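3,4-dihydroxy-2-butanone 4-phosphate synthase (Candida albicans, PDB 1TKS) catalyses the conversion of D-ribulose 5-phosphate to formate and 3,4-dihydroxy-2-butanone 4-phosphate, a step of riboflavin biosynthesis. Local coordinates at residues T85-C91 with I129-R133; N68-L72 with K119-K125; C91-T97 with L108-L113. All coordinates share one frame; numbering follows the deposited sequence.

Contact 1. Residues T85-C91 with I129-R133; sequences TAYTITC and ILPLR
Cys91 and Ile129 form an antiparallel hydrogen-bonded pair: Cys91 N donates a hydrogen bond to Ile129 O at 3.1 Å, and Ile129 N returns a bond to Cys91 O. Further along, Thr88 N bonds to Pro131 O at 3.2 Å, and a water donates to both Thr88 O and Pro131 O. Between these two bonded sites the chain around Ile89 stands off from the strand, and the register shifts by one. Pro131, which has no N-H to offer, suits this gap; its ring packs between Thr88 OG1 and Cys91 SG, with Pro131 CB 3.2 Å from Thr88 OG1 and Pro131 CG 3.8 Å from Cys91 SG. Thr88 OG1 sits between its own backbone N and carbonyl carbon (chi1 75°), from where it donates to Ile89 O. Its methyl CG2 meets Arg133 CG at 3.3 Å, the two side chains crossing nearly at right angles. Tyr87 runs beside Leu132, whose CD2 approaches ring atom CD2 at 3.4 Å. Outside, Thr90 OG1 bonds to Gly127 N, and Pro126 of the second subunit packs on Tyr87. Main-chain bonds thus tie the loop before strand 91-93, and that strand's first residue, to strand 129-134; Thr85, which probably binds D-ribulose 5-phosphate, lies at this loop's outer end.

Contact 2. Residues N68-L72 with K119-K125; sequences NQLEL and KPQDFIK
Leu70 and Pro120 bring the two backbones within 4.3 Å, CA to CA, where helix 64-69 ends and the 3-10 turn 120-122 begins. Glu71 leaves the helix with positive phi (61°) in a Schellman motif, its N bonded back to Asn68 O, and the carbonyls of Gln69, Leu70 and Glu71, at and just past the helix end, face the other segment. On the opposing side, Asp122 N bonds to Lys119 O, while Lys119 N donates to Asp122 OD1 from well above the carboxylate plane; the 3-10 turn is therefore held at its start by a side chain as well. Proline is well suited to this first turn, whose phi of -51° lies within the range the proline ring allows. The ring is pressed tightly against the helix end, Pro120 CG 3.0 Å from Gln69 O, and Pro120 CA makes a CH...O contact with Leu70 O. Glu71, extended beyond CG, crosses the ring at about a right angle and lays its aliphatic part and carboxyl carbon on it, CD lying 3.6 Å from Pro120 CB. Deeper in, Leu70 CD2 reaches Phe123 CE1 at 4.0 Å, and Leu113 of helix 103-114 packs against both residues. Lys125, at the C-terminal end of 119-125, reaches back over the turn; its CD rests on Leu72 CD2, and the bend at chi3 (-67°) turns CE and NZ so that NZ donates to Glu71 O at 3.1 Å. One water joins NZ to Leu70 O and Pro120 O, and another joins it to Glu71 O. The ammonium binds the carbonyl of Glu71 directly and that of Leu70 through water, just past the helix end, where its charge may also be favoured by the helix dipole. Glu71 OE2 remains 4.6 Å from NZ, beyond a salt bridge, so their attraction is probably secondary.

Contact 3. Residues C91-T97 with L108-L113; sequences CDFAEGT and LTTRSL
The Phe93 ring carries Ser112 over one face: OG sits 3.2 Å above the plane near the ring centre, and CB makes a CH-pi contact, 3.8 Å from the centroid. Leu108 CG meets ring atom CD2 obliquely at 4.0 Å, and Phe123 adds an edge-to-face ring contact from the neighbouring strand. With CG anti to its backbone N (chi1 -173°), Phe93 reaches over the helix, which strand 91-93 crosses at 90°. Serine suits this site because it is slim, and its hydroxyl is already committed, donating to Leu108 O from the face opposite to Ser112 N, so the ring meets an oxygen whose proton is engaged elsewhere. Thr109 OG1 accepts from Phe93 N at 2.9 Å in a nearly straight bond, is hydrogen-bonded to Asp105 O, and shares a water with Asp92 OD2, itself bonded to His128 N. Leu108 CD2 lies against the Thr97 methyl and Gly96, which holds the positive-phi position (109°) of the type II turn 94-97, where glycine is at ease, and, lacking a side chain, admits CD2 to its backbone. Thr97 OG1, ending the turn, donates to Phe93 O just before it. The hydroxyls of Thr109 and Ser112 thus both have hydrogen-bond partners beside the aromatic ring.

In the fold
From the N terminus, helix 64-69 ends within 68-72, the opening half of contact 2, and the chain runs on through the loop that reaches 85-91 of contact 1. Strand 91-93 follows directly, with Cys91 common to contacts 1 and 3, and helix 103-114 turns back on it, so contact 3 closes a short loop nested inside the longer loops of both others. The chain next reaches 119-125, closing contact 2, and then 129-133, closing contact 1; these two cross. Strands 91-93 and 123-124 pair in one small antiparallel sheet, joining contacts 2 and 3, while Ile129 rests on helix 103-114, joining contacts 1 and 3.

Contact 1. Residues T85-C91 with I129-R133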
loop_
_atom_site.group_PDB
_atom_site.type_symbol
_atom_site.label_atom_id
_atom_site.label_comp_id
_atom_site.label_asym_id
_atom_site.label_seq_id
_atom_site.Cartn_x
_atom_site.Cartn_y
_atom_site.Cartn_z
ATOM N N THR B 85 6.652 -9.719 7.210
ATOM C CA THR B 85 7.788 -8.899 7.629
ATOM C C THR B 85 8.993 -9.074 6.702
ATOM O O THR B 85 8.831 -9.229 5.493
ATOM C CB THR B 85 8.191 -9.204 9.099
ATOM O OG1 THR B 85 9.232 -8.308 9.512
ATOM C CG2 THR B 85 8.669 -10.637 9.245
ATOM N N ALA B 86 10.198 -9.047 7.261
ATOM C CA ALA B 86 11.409 -9.191 6.457
ATOM C C ALA B 86 11.434 -8.141 5.343
ATOM O O ALA B 86 12.001 -8.361 4.269
ATOM C CB ALA B 86 11.482 -10.593 5.860
ATOM N N TYR B 87 10.803 -7.001 5.607
ATOM C CA TYR B 87 10.760 -5.905 4.646
ATOM C C TYR B 87 12.113 -5.216 4.578
ATOM O O TYR B 87 12.895 -5.277 5.526
ATOM C CB TYR B 87 9.747 -4.840 5.069
ATOM C CG TYR B 87 8.313 -5.289 5.146
ATOM C CD1 TYR B 87 7.790 -5.819 6.326
ATOM C CD2 TYR B 87 7.467 -5.155 4.049
ATOM C CE1 TYR B 87 6.456 -6.200 6.411
ATOM C CE2 TYR B 87 6.135 -5.534 4.119
ATOM C CZ TYR B 87 5.634 -6.053 5.301
ATOM O OH TYR B 87 4.312 -6.417 5.381
ATOM N N THR B 88 12.379 -4.552 3.459
ATOM C CA THR B 88 13.614 -3.793 3.300
ATOM C C THR B 88 13.132 -2.351 3.232
ATOM O O THR B 88 11.924 -2.099 3.229
ATOM C CB THR B 88 14.350 -4.099 1.971
ATOM O OG1 THR B 88 13.663 -3.472 0.878
ATOM C CG2 THR B 88 14.417 -5.589 1.731
ATOM N N ILE B 89 14.064 -1.407 3.193
ATOM C CA ILE B 89 13.694 -0.004 3.081
ATOM C C ILE B 89 12.954 0.104 1.749
ATOM O O ILE B 89 13.304 -0.574 0.787
ATOM C CB ILE B 89 14.944 0.887 3.051
ATOM C CG1 ILE B 89 15.834 0.546 4.244
ATOM C CG2 ILE B 89 14.548 2.357 3.071
ATOM C CD1 ILE B 89 17.213 1.166 4.180
ATOM N N THR B 90 11.921 0.934 1.694
ATOM C CA THR B 90 11.153 1.086 0.462
ATOM C C THR B 90 11.961 1.844 -0.582
ATOM O O THR B 90 12.961 2.478 -0.253
ATOM C CB THR B 90 9.840 1.827 0.718
ATOM O OG1 THR B 90 10.117 3.094 1.324
ATOM C CG2 THR B 90 8.947 1.011 1.640
ATOM N N CYS B 91 11.516 1.801 -1.835
ATOM C CA CYS B 91 12.243 2.472 -2.902
ATOM C C CYS B 91 11.407 2.773 -4.145
ATOM O O CYS B 91 10.334 2.199 -4.355
ATOM C CB CYS B 91 13.440 1.614 -3.323
ATOM S SG CYS B 91 12.947 0.073 -4.163
ATOM N N ILE B 129 7.505 1.361 -3.259
ATOM C CA ILE B 129 7.492 -0.084 -3.459
ATOM C C ILE B 129 8.146 -0.721 -2.237
ATOM O O ILE B 129 9.128 -0.200 -1.702
ATOM C CB ILE B 129 8.264 -0.505 -4.740
ATOM C CG1 ILE B 129 7.384 -0.280 -5.969
ATOM C CG2 ILE B 129 8.686 -1.972 -4.655
ATOM C CD1 ILE B 129 6.154 -1.164 -6.040
ATOM N N LEU B 130 7.582 -1.843 -1.802
ATOM C CA LEU B 130 8.074 -2.573 -0.642
ATOM C C LEU B 130 8.808 -3.867 -1.025
ATOM O O LEU B 130 8.184 -4.922 -1.163
ATOM C CB LEU B 130 6.894 -2.913 0.286
ATOM C CG LEU B 130 6.127 -1.744 0.927
ATOM C CD1 LEU B 130 4.624 -1.928 0.714
ATOM C CD2 LEU B 130 6.446 -1.664 2.420
ATOM N N PRO B 131 10.138 -3.806 -1.209
ATOM C CA PRO B 131 10.880 -5.020 -1.566
ATOM C C PRO B 131 10.871 -5.976 -0.373
ATOM O O PRO B 131 10.869 -5.537 0.777
ATOM C CB PRO B 131 12.295 -4.504 -1.860
ATOM C CG PRO B 131 12.076 -3.064 -2.249
ATOM C CD PRO B 131 11.011 -2.623 -1.266
ATOM N N LEU B 132 10.863 -7.277 -0.653
ATOM C CA LEU B 132 10.869 -8.294 0.398
ATOM C C LEU B 132 12.044 -9.231 0.158
ATOM O O LEU B 132 12.334 -9.577 -0.983
ATOM C CB LEU B 132 9.573 -9.103 0.378
ATOM C CG LEU B 132 8.270 -8.318 0.506
ATOM C CD1 LEU B 132 7.111 -9.289 0.673
ATOM C CD2 LEU B 132 8.348 -7.375 1.692
ATOM N N ARG B 133 12.715 -9.640 1.232
ATOM C CA ARG B 133 13.867 -10.528 1.111
ATOM C C ARG B 133 13.528 -12.004 1.297
ATOM O O ARG B 133 13.194 -12.438 2.400
ATOM C CB ARG B 133 14.944 -10.127 2.122
ATOM C CG ARG B 133 15.528 -8.744 1.881
ATOM C CD ARG B 133 16.650 -8.437 2.861
ATOM N NE ARG B 133 17.796 -9.308 2.615
ATOM C CZ ARG B 133 18.975 -9.195 3.218
ATOM N NH1 ARG B 133 19.177 -8.243 4.119
ATOM N NH2 ARG B 133 19.953 -10.036 2.916
HETATM O O HOH W 1 9.726 -3.088 1.947
#

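Contact 2. Residues N68-L72 with K119-K125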
loop_
_atom_site.group_PDB
_atom_site.type_symbol
_atom_site.label_atom_id
_atom_site.label_comp_id
_atom_site.label_asym_id
_atom_site.label_seq_id
_atom_site.Cartn_x
_atom_site.Cartn_y
_atom_site.Cartn_z
ATOM N N ASN B 68 20.831 -7.421 -1.525
ATOM C CA ASN B 68 22.141 -6.960 -1.076
ATOM C C ASN B 68 22.872 -6.219 -2.195
ATOM O O ASN B 68 23.508 -5.188 -1.958
ATOM C CB ASN B 68 23.004 -8.135 -0.590
ATOM C CG ASN B 68 22.521 -8.714 0.733
ATOM O OD1 ASN B 68 21.882 -8.027 1.531
ATOM N ND2 ASN B 68 22.846 -9.979 0.980
ATOM N N GLN B 69 22.780 -6.741 -3.415
ATOM C CA GLN B 69 23.442 -6.117 -4.559
ATOM C C GLN B 69 22.888 -4.719 -4.814
ATOM O O GLN B 69 23.634 -3.795 -5.141
ATOM C CB GLN B 69 23.263 -6.975 -5.818
ATOM C CG GLN B 69 24.004 -6.434 -7.035
ATOM C CD GLN B 69 23.892 -7.340 -8.249
ATOM O OE1 GLN B 69 22.826 -7.460 -8.855
ATOM N NE2 GLN B 69 24.996 -7.989 -8.607
ATOM N N LEU B 70 21.576 -4.570 -4.654
ATOM C CA LEU B 70 20.915 -3.288 -4.870
ATOM C C LEU B 70 20.970 -2.386 -3.642
ATOM O O LEU B 70 20.452 -1.272 -3.664
ATOM C CB LEU B 70 19.454 -3.517 -5.270
ATOM C CG LEU B 70 19.225 -4.214 -6.615
ATOM C CD1 LEU B 70 17.740 -4.469 -6.815
ATOM C CD2 LEU B 70 19.780 -3.348 -7.740
ATOM N N GLU B 71 21.611 -2.870 -2.581
ATOM C CA GLU B 71 21.737 -2.127 -1.333
ATOM C C GLU B 71 20.379 -1.811 -0.719
ATOM O O GLU B 71 20.084 -0.666 -0.375
ATOM C CB GLU B 71 22.528 -0.832 -1.550
ATOM C CG GLU B 71 23.968 -1.063 -1.976
ATOM C CD GLU B 71 24.771 0.224 -2.065
ATOM O OE1 GLU B 71 25.962 0.152 -2.429
ATOM O OE2 GLU B 71 24.209 1.300 -1.772
ATOM N N LEU B 72 19.555 -2.845 -0.596
ATOM C CA LEU B 72 18.229 -2.723 -0.007
ATOM C C LEU B 72 18.232 -3.539 1.284
ATOM O O LEU B 72 17.748 -4.671 1.323
ATOM C CB LEU B 72 17.167 -3.260 -0.975
ATOM C CG LEU B 72 16.957 -2.460 -2.266
ATOM C CD1 LEU B 72 15.993 -3.204 -3.187
ATOM C CD2 LEU B 72 16.415 -1.076 -1.927
ATOM N N LYS B 119 21.402 -0.723 -10.824
ATOM C CA LYS B 119 22.429 -0.454 -9.831
ATOM C C LYS B 119 21.817 0.202 -8.599
ATOM O O LYS B 119 20.754 0.821 -8.674
ATOM C CB LYS B 119 23.497 0.464 -10.426
ATOM C CG LYS B 119 24.129 -0.067 -11.704
ATOM C CD LYS B 119 25.194 0.883 -12.222
ATOM C CE LYS B 119 25.739 0.433 -13.571
ATOM N NZ LYS B 119 26.316 -0.939 -13.523
ATOM N N PRO B 120 22.489 0.083 -7.446
ATOM C CA PRO B 120 21.993 0.672 -6.200
ATOM C C PRO B 120 21.626 2.147 -6.334
ATOM O O PRO B 120 20.574 2.579 -5.855
ATOM C CB PRO B 120 23.155 0.457 -5.231
ATOM C CG PRO B 120 23.778 -0.808 -5.732
ATOM C CD PRO B 120 23.777 -0.599 -7.225
ATOM N N GLN B 121 22.484 2.918 -6.998
ATOM C CA GLN B 121 22.250 4.352 -7.164
ATOM C C GLN B 121 21.088 4.712 -8.087
ATOM O O GLN B 121 20.730 5.882 -8.207
ATOM C CB GLN B 121 23.530 5.052 -7.648
ATOM C CG GLN B 121 24.035 4.642 -9.032
ATOM C CD GLN B 121 24.941 3.416 -9.015
ATOM O OE1 GLN B 121 25.563 3.080 -10.025
ATOM N NE2 GLN B 121 25.017 2.743 -7.871
ATOM N N ASP B 122 20.498 3.708 -8.727
ATOM C CA ASP B 122 19.379 3.935 -9.632
ATOM C C ASP B 122 18.075 4.114 -8.860
ATOM O O ASP B 122 17.062 4.517 -9.432
ATOM C CB ASP B 122 19.224 2.754 -10.596
ATOM C CG ASP B 122 20.414 2.592 -11.530
ATOM O OD1 ASP B 122 20.483 1.545 -12.206
ATOM O OD2 ASP B 122 21.269 3.503 -11.590
ATOM N N PHE B 123 18.095 3.818 -7.562
ATOM C CA PHE B 123 16.881 3.933 -6.758
ATOM C C PHE B 123 16.905 5.003 -5.678
ATOM O O PHE B 123 17.953 5.334 -5.116
ATOM C CB PHE B 123 16.544 2.586 -6.108
ATOM C CG PHE B 123 16.380 1.461 -7.093
ATOM C CD1 PHE B 123 17.494 0.800 -7.605
ATOM C CD2 PHE B 123 15.116 1.074 -7.524
ATOM C CE1 PHE B 123 17.351 -0.231 -8.532
ATOM C CE2 PHE B 123 14.962 0.044 -8.450
ATOM C CZ PHE B 123 16.082 -0.610 -8.957
ATOM N N ILE B 124 15.721 5.542 -5.407
ATOM C CA ILE B 124 15.526 6.552 -4.378
ATOM C C ILE B 124 14.892 5.841 -3.195
ATOM O O ILE B 124 13.959 5.050 -3.360
ATOM C CB ILE B 124 14.569 7.669 -4.847
ATOM C CG1 ILE B 124 15.156 8.382 -6.066
ATOM C CG2 ILE B 124 14.337 8.668 -3.719
ATOM C CD1 ILE B 124 14.187 9.319 -6.748
ATOM N N LYS B 125 15.413 6.121 -2.007
ATOM C CA LYS B 125 14.922 5.519 -0.775
ATOM C C LYS B 125 14.709 6.628 0.256
ATOM O O LYS B 125 15.558 7.503 0.417
ATOM C CB LYS B 125 15.948 4.504 -0.261
ATOM C CG LYS B 125 16.182 3.345 -1.229
ATOM C CD LYS B 125 17.384 2.497 -0.846
ATOM C CE LYS B 125 18.688 3.269 -0.980
ATOM N NZ LYS B 125 19.867 2.373 -0.830
HETATM O O HOH W 2 19.394 1.378 -3.635
HETATM O O HOH W 3 21.443 1.193 1.228
#

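Contact 3. Residues C91-T97 with L108-L113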
loop_
_atom_site.group_PDB
_atom_site.type_symbol
_atom_site.label_atom_id
_atom_site.label_comp_id
_atom_site.label_asym_id
_atom_site.label_seq_id
_atom_site.Cartn_x
_atom_site.Cartn_y
_atom_site.Cartn_z
ATOM N N CYS B 91 11.516 1.801 -1.835
ATOM C CA CYS B 91 12.243 2.472 -2.902
ATOM C C CYS B 91 11.407 2.773 -4.145
ATOM O O CYS B 91 10.334 2.199 -4.355
ATOM C CB CYS B 91 13.440 1.614 -3.323
ATOM S SG CYS B 91 12.947 0.073 -4.163
ATOM N N ASP B 92 11.932 3.692 -4.951
ATOM C CA ASP B 92 11.348 4.118 -6.223
ATOM C C ASP B 92 12.505 4.172 -7.215
ATOM O O ASP B 92 13.603 4.611 -6.868
ATOM C CB ASP B 92 10.780 5.539 -6.134
ATOM C CG ASP B 92 9.445 5.606 -5.426
ATOM O OD1 ASP B 92 9.150 6.681 -4.872
ATOM O OD2 ASP B 92 8.699 4.609 -5.437
ATOM N N PHE B 93 12.269 3.729 -8.442
ATOM C CA PHE B 93 13.305 3.805 -9.465
ATOM C C PHE B 93 13.311 5.289 -9.821
ATOM O O PHE B 93 12.266 5.858 -10.135
ATOM C CB PHE B 93 12.916 2.982 -10.689
ATOM C CG PHE B 93 14.005 2.864 -11.714
ATOM C CD1 PHE B 93 15.189 2.201 -11.412
ATOM C CD2 PHE B 93 13.837 3.393 -12.989
ATOM C CE1 PHE B 93 16.191 2.058 -12.369
ATOM C CE2 PHE B 93 14.836 3.257 -13.957
ATOM C CZ PHE B 93 16.014 2.587 -13.643
ATOM N N ALA B 94 14.482 5.912 -9.767
ATOM C CA ALA B 94 14.613 7.340 -10.037
ATOM C C ALA B 94 14.192 7.810 -11.427
ATOM O O ALA B 94 13.234 8.570 -11.567
ATOM C CB ALA B 94 16.045 7.780 -9.763
ATOM N N GLU B 95 14.905 7.360 -12.452
ATOM C CA GLU B 95 14.607 7.789 -13.814
ATOM C C GLU B 95 13.340 7.197 -14.417
ATOM O O GLU B 95 13.215 5.984 -14.591
ATOM C CB GLU B 95 15.809 7.509 -14.719
ATOM C CG GLU B 95 15.617 7.893 -16.178
ATOM C CD GLU B 95 16.896 7.765 -16.984
ATOM O OE1 GLU B 95 17.726 8.695 -16.936
ATOM O OE2 GLU B 95 17.077 6.726 -17.652
ATOM N N GLY B 96 12.396 8.072 -14.738
ATOM C CA GLY B 96 11.155 7.614 -15.324
ATOM C C GLY B 96 9.968 7.739 -14.393
ATOM O O GLY B 96 8.835 7.534 -14.821
ATOM N N THR B 97 10.207 8.056 -13.124
ATOM C CA THR B 97 9.094 8.215 -12.188
ATOM C C THR B 97 8.984 9.636 -11.674
ATOM O O THR B 97 9.935 10.418 -11.746
ATOM C CB THR B 97 9.208 7.293 -10.945
ATOM O OG1 THR B 97 10.369 7.647 -10.181
ATOM C CG2 THR B 97 9.278 5.837 -11.362
ATOM N N LEU B 108 7.258 0.328 -13.108
ATOM C CA LEU B 108 8.620 0.597 -13.566
ATOM C C LEU B 108 9.626 0.234 -12.483
ATOM O O LEU B 108 10.655 -0.378 -12.762
ATOM C CB LEU B 108 8.780 2.076 -13.952
ATOM C CG LEU B 108 10.168 2.611 -14.333
ATOM C CD1 LEU B 108 10.771 1.769 -15.454
ATOM C CD2 LEU B 108 10.056 4.073 -14.775
ATOM N N THR B 109 9.329 0.607 -11.245
ATOM C CA THR B 109 10.228 0.297 -10.145
ATOM C C THR B 109 10.342 -1.216 -9.971
ATOM O O THR B 109 11.436 -1.745 -9.762
ATOM C CB THR B 109 9.734 0.932 -8.834
ATOM O OG1 THR B 109 9.809 2.358 -8.949
ATOM C CG2 THR B 109 10.584 0.475 -7.656
ATOM N N THR B 110 9.213 -1.911 -10.064
ATOM C CA THR B 110 9.206 -3.358 -9.912
ATOM C C THR B 110 10.051 -4.043 -10.990
ATOM O O THR B 110 10.848 -4.933 -10.686
ATOM C CB THR B 110 7.763 -3.900 -9.940
ATOM O OG1 THR B 110 7.032 -3.328 -8.848
ATOM C CG2 THR B 110 7.754 -5.412 -9.805
ATOM N N ARG B 111 9.890 -3.628 -12.243
ATOM C CA ARG B 111 10.660 -4.226 -13.330
ATOM C C ARG B 111 12.144 -3.917 -13.129
ATOM O O ARG B 111 13.009 -4.753 -13.407
ATOM C CB ARG B 111 10.197 -3.686 -14.689
ATOM C CG ARG B 111 8.752 -4.031 -15.067
ATOM C CD ARG B 111 8.487 -3.784 -16.552
ATOM N NE ARG B 111 8.767 -2.402 -16.945
ATOM C CZ ARG B 111 7.926 -1.384 -16.781
ATOM N NH1 ARG B 111 6.731 -1.580 -16.232
ATOM N NH2 ARG B 111 8.286 -0.162 -17.153
ATOM N N SER B 112 12.430 -2.717 -12.637
ATOM C CA SER B 112 13.805 -2.295 -12.406
ATOM C C SER B 112 14.476 -3.116 -11.310
ATOM O O SER B 112 15.678 -3.383 -11.373
ATOM C CB SER B 112 13.841 -0.806 -12.060
ATOM O OG SER B 112 13.342 -0.033 -13.143
ATOM N N LEU B 113 13.714 -3.524 -10.302
ATOM C CA LEU B 113 14.314 -4.330 -9.246
ATOM C C LEU B 113 14.702 -5.693 -9.805
ATOM O O LEU B 113 15.638 -6.327 -9.321
ATOM C CB LEU B 113 13.345 -4.484 -8.069
ATOM C CG LEU B 113 13.122 -3.196 -7.263
ATOM C CD1 LEU B 113 11.857 -3.310 -6.430
ATOM C CD2 LEU B 113 14.335 -2.926 -6.379
HETATM O O HOH W 4 7.651 3.347 -7.678
#